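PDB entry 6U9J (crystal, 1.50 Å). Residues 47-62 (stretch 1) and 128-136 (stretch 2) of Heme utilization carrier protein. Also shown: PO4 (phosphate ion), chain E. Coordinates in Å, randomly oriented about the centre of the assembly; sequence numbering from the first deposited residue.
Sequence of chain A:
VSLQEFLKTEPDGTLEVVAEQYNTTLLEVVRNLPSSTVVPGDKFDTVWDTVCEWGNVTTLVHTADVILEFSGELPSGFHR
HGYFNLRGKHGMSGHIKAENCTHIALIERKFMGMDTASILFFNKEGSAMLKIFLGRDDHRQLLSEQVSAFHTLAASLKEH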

# COMPACT_ATOMS: atom_id res chain seq x y z
N VAL A 47 -19.70 5.32 1.40
CA VAL A 47 -18.69 5.39 2.46
C VAL A 47 -17.50 6.22 2.00
O VAL A 47 -17.05 7.14 2.70
CB VAL A 47 -18.24 3.97 2.87
CG1 VAL A 47 -17.02 4.03 3.80
CG2 VAL A 47 -19.40 3.21 3.51
N TRP A 48 -16.99 5.93 0.80
CA TRP A 48 -15.80 6.63 0.33
C TRP A 48 -16.06 8.13 0.24
O TRP A 48 -15.29 8.94 0.78
CB TRP A 48 -15.36 6.07 -1.03
CG TRP A 48 -13.98 6.55 -1.40
CD1 TRP A 48 -13.65 7.73 -1.99
CD2 TRP A 48 -12.76 5.88 -1.10
NE1 TRP A 48 -12.27 7.83 -2.10
CE2 TRP A 48 -11.71 6.69 -1.58
CE3 TRP A 48 -12.45 4.66 -0.49
CZ2 TRP A 48 -10.36 6.33 -1.45
CZ3 TRP A 48 -11.12 4.30 -0.37
CH2 TRP A 48 -10.09 5.13 -0.85
N ASP A 49 -17.15 8.52 -0.44
CA ASP A 49 -17.44 9.94 -0.63
C ASP A 49 -17.68 10.66 0.70
O ASP A 49 -17.40 11.86 0.81
CB ASP A 49 -18.65 10.10 -1.55
CG ASP A 49 -18.34 9.71 -3.00
OD1 ASP A 49 -17.16 9.46 -3.33
OD2 ASP A 49 -19.30 9.61 -3.79
N THR A 50 -18.20 9.95 1.71
CA THR A 50 -18.41 10.56 3.02
C THR A 50 -17.09 10.84 3.72
O THR A 50 -16.87 11.95 4.23
CB THR A 50 -19.31 9.66 3.86
OG1 THR A 50 -20.60 9.58 3.26
CG2 THR A 50 -19.47 10.21 5.28
N VAL A 51 -16.17 9.87 3.71
CA VAL A 51 -14.88 10.04 4.39
C VAL A 51 -14.06 11.14 3.74
O VAL A 51 -13.26 11.81 4.40
CB VAL A 51 -14.12 8.69 4.41
CG1 VAL A 51 -12.73 8.82 5.06
CG2 VAL A 51 -14.95 7.64 5.13
N CYS A 52 -14.26 11.36 2.44
CA CYS A 52 -13.55 12.43 1.73
C CYS A 52 -13.83 13.80 2.32
O CYS A 52 -13.10 14.76 2.02
CB CYS A 52 -13.96 12.43 0.25
SG CYS A 52 -13.21 11.11 -0.73
N GLU A 53 -14.86 13.94 3.15
CA GLU A 53 -15.20 15.23 3.73
C GLU A 53 -14.68 15.41 5.15
O GLU A 53 -14.85 16.50 5.72
CB GLU A 53 -16.71 15.41 3.72
CG GLU A 53 -17.30 15.29 2.33
CD GLU A 53 -18.78 15.57 2.29
OE1 GLU A 53 -19.19 16.45 1.50
OE2 GLU A 53 -19.52 14.92 3.05
N TRP A 54 -14.03 14.40 5.73
CA TRP A 54 -13.75 14.37 7.16
C TRP A 54 -12.45 15.05 7.56
O TRP A 54 -12.19 15.17 8.77
CB TRP A 54 -13.71 12.93 7.65
CG TRP A 54 -15.03 12.24 7.70
CD1 TRP A 54 -16.26 12.77 7.41
CD2 TRP A 54 -15.26 10.89 8.10
NE1 TRP A 54 -17.24 11.82 7.59
CE2 TRP A 54 -16.65 10.66 8.02
CE3 TRP A 54 -14.43 9.84 8.52
CZ2 TRP A 54 -17.23 9.42 8.34
CZ3 TRP A 54 -15.00 8.61 8.83
CH2 TRP A 54 -16.39 8.41 8.74
N GLY A 55 -11.62 15.48 6.61
CA GLY A 55 -10.31 16.00 6.97
C GLY A 55 -9.22 14.94 6.97
O GLY A 55 -9.30 13.96 6.22
N ASN A 56 -8.19 15.11 7.79
CA ASN A 56 -7.05 14.20 7.73
C ASN A 56 -7.40 12.85 8.36
O ASN A 56 -7.73 12.78 9.56
CB ASN A 56 -5.84 14.81 8.41
CG ASN A 56 -5.35 16.07 7.70
OD1 ASN A 56 -5.18 16.08 6.48
ND2 ASN A 56 -5.11 17.13 8.46
N VAL A 57 -7.31 11.80 7.56
CA VAL A 57 -7.47 10.43 8.02
C VAL A 57 -6.20 9.65 7.65
O VAL A 57 -5.35 10.14 6.91
CB VAL A 57 -8.73 9.76 7.43
CG1 VAL A 57 -9.99 10.48 7.90
CG2 VAL A 57 -8.67 9.71 5.89
N THR A 58 -6.09 8.43 8.16
CA THR A 58 -4.98 7.55 7.82
C THR A 58 -5.49 6.35 7.03
O THR A 58 -6.28 5.55 7.54
CB THR A 58 -4.24 7.08 9.07
OG1 THR A 58 -3.80 8.22 9.81
CG2 THR A 58 -3.04 6.21 8.68
N THR A 59 -5.01 6.22 5.80
CA THR A 59 -5.34 5.10 4.93
C THR A 59 -4.18 4.11 4.95
O THR A 59 -3.03 4.52 4.79
CB THR A 59 -5.60 5.58 3.51
OG1 THR A 59 -6.65 6.54 3.51
CG2 THR A 59 -5.98 4.41 2.61
N LEU A 60 -4.48 2.84 5.16
CA LEU A 60 -3.47 1.83 5.39
C LEU A 60 -3.67 0.65 4.43
O LEU A 60 -4.80 0.19 4.23
CB LEU A 60 -3.52 1.35 6.86
CG LEU A 60 -2.55 0.29 7.36
CD1 LEU A 60 -2.19 0.55 8.82
CD2 LEU A 60 -3.13 -1.11 7.19
N VAL A 61 -2.58 0.17 3.85
CA VAL A 61 -2.59 -1.10 3.13
C VAL A 61 -1.52 -2.00 3.74
O VAL A 61 -0.44 -1.53 4.10
CB VAL A 61 -2.38 -0.91 1.62
CG1 VAL A 61 -1.01 -0.31 1.33
CG2 VAL A 61 -2.58 -2.23 0.88
N HIS A 62 -1.85 -3.28 3.87
CA HIS A 62 -1.07 -4.26 4.63
C HIS A 62 -0.78 -5.45 3.72
O HIS A 62 -1.70 -6.14 3.29
CB HIS A 62 -1.86 -4.70 5.87
CG HIS A 62 -1.05 -5.39 6.93
ND1 HIS A 62 -1.55 -5.64 8.18
CD2 HIS A 62 0.20 -5.90 6.91
CE1 HIS A 62 -0.64 -6.26 8.91
NE2 HIS A 62 0.44 -6.44 8.16
N ALA A 128 -9.04 -8.20 4.79
CA ALA A 128 -9.06 -6.77 4.54
C ALA A 128 -8.27 -6.45 3.27
O ALA A 128 -7.17 -6.96 3.07
CB ALA A 128 -8.48 -6.01 5.74
N MET A 129 -8.86 -5.62 2.41
CA MET A 129 -8.11 -5.07 1.29
C MET A 129 -7.65 -3.64 1.54
O MET A 129 -6.71 -3.18 0.87
CB MET A 129 -8.93 -5.13 -0.02
CG MET A 129 -10.43 -5.05 0.14
SD MET A 129 -11.29 -5.11 -1.47
CE MET A 129 -10.68 -3.58 -2.03
N LEU A 130 -8.22 -2.95 2.52
CA LEU A 130 -7.85 -1.57 2.78
C LEU A 130 -8.43 -1.21 4.14
O LEU A 130 -9.45 -1.76 4.53
CB LEU A 130 -8.41 -0.63 1.70
CG LEU A 130 -7.81 0.77 1.69
CD1 LEU A 130 -6.37 0.75 1.20
CD2 LEU A 130 -8.67 1.68 0.83
N LYS A 131 -7.75 -0.31 4.86
CA LYS A 131 -8.25 0.20 6.12
C LYS A 131 -8.13 1.71 6.14
O LYS A 131 -7.16 2.27 5.61
CB LYS A 131 -7.48 -0.39 7.33
CG LYS A 131 -7.57 -1.91 7.46
CD LYS A 131 -6.95 -2.40 8.76
CE LYS A 131 -6.98 -3.91 8.86
NZ LYS A 131 -6.50 -4.35 10.22
N ILE A 132 -9.10 2.38 6.74
CA ILE A 132 -9.02 3.81 7.03
C ILE A 132 -9.22 4.00 8.52
O ILE A 132 -10.20 3.49 9.08
CB ILE A 132 -10.05 4.63 6.24
CG1 ILE A 132 -9.85 4.45 4.73
CG2 ILE A 132 -9.95 6.11 6.60
CD1 ILE A 132 -10.98 5.04 3.92
N PHE A 133 -8.32 4.75 9.16
CA PHE A 133 -8.39 5.04 10.59
C PHE A 133 -8.62 6.53 10.80
O PHE A 133 -8.04 7.36 10.10
CB PHE A 133 -7.10 4.63 11.30
CG PHE A 133 -6.89 3.16 11.37
CD1 PHE A 133 -6.24 2.49 10.34
CD2 PHE A 133 -7.33 2.44 12.47
CE1 PHE A 133 -6.05 1.12 10.40
CE2 PHE A 133 -7.14 1.06 12.54
CZ PHE A 133 -6.50 0.40 11.50
N LEU A 134 -9.40 6.88 11.82
CA LEU A 134 -9.62 8.29 12.10
C LEU A 134 -8.34 8.96 12.57
O LEU A 134 -7.46 8.31 13.15
CB LEU A 134 -10.70 8.48 13.16
CG LEU A 134 -12.13 8.27 12.73
CD1 LEU A 134 -13.07 8.87 13.77
CD2 LEU A 134 -12.39 8.88 11.37
N GLY A 135 -8.25 10.27 12.33
CA GLY A 135 -7.07 11.04 12.70
C GLY A 135 -7.00 11.37 14.18
O GLY A 135 -7.94 11.18 14.96
N ARG A 136 -5.84 11.88 14.58
CA ARG A 136 -5.55 12.13 15.99
C ARG A 136 -4.93 13.50 16.16
O ARG A 136 -4.46 14.13 15.19
CB ARG A 136 -4.62 11.05 16.57
CG ARG A 136 -5.28 9.68 16.64
CD ARG A 136 -4.39 8.64 17.28
NE ARG A 136 -5.00 7.32 17.19
CZ ARG A 136 -5.77 6.78 18.14
NH1 ARG A 136 -6.30 5.58 17.95
NH2 ARG A 136 -6.01 7.45 19.27
P PO4 E . -3.47 11.82 11.59
O1 PO4 E . -4.13 11.31 10.32
O2 PO4 E . -1.99 12.03 11.35
O3 PO4 E . -4.11 13.14 12.00
O4 PO4 E . -3.64 10.83 12.72
O HOH W 1 -3.36 -3.93 9.80

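Two antiparallel strands form the framework. Thr58 pairs with Phe133 through Thr58 N to Phe133 O (3.0 Å) and Phe133 N to Thr58 O (2.7 Å); two residues on, Leu60 N gives to Lys131 O (2.8 Å) and Lys131 N to Leu60 O (3.1 Å). Between these rungs Thr59 faces Ile132 without hydrogen bonds, their CA atoms drawn in to 4.4 Å.

Ile132 is the main bump on the buried face, covered more by the other stretch than any other residue. Being branched at CB, it spreads: its CG2 reaches Val57 CG2 (3.9 Å) and Val51 CG1 (4.2 Å), while its CD1 lies 4.4 Å from Trp48 CZ3. The helix thus roofs the strand with apolar surface. Leu130 CD2 meets the edge of the Trp48 ring at CZ3 (3.8 Å), and its other methyl, CD1, lies 3.9 Å from Thr59 CG2. Farther along, Leu134 CD2 nestles against Trp54 CE3 (3.6 Å).

The opposite face carries Thr58, Leu60, Lys131 and Phe133. Leu60 spans two neighbours, CD2 lying 4.3 Å from the aliphatic CD of Lys131 and CD1 4.2 Å from Phe133 CE1. Gly135 suits its tight place because a CB would clash with Asn56 O.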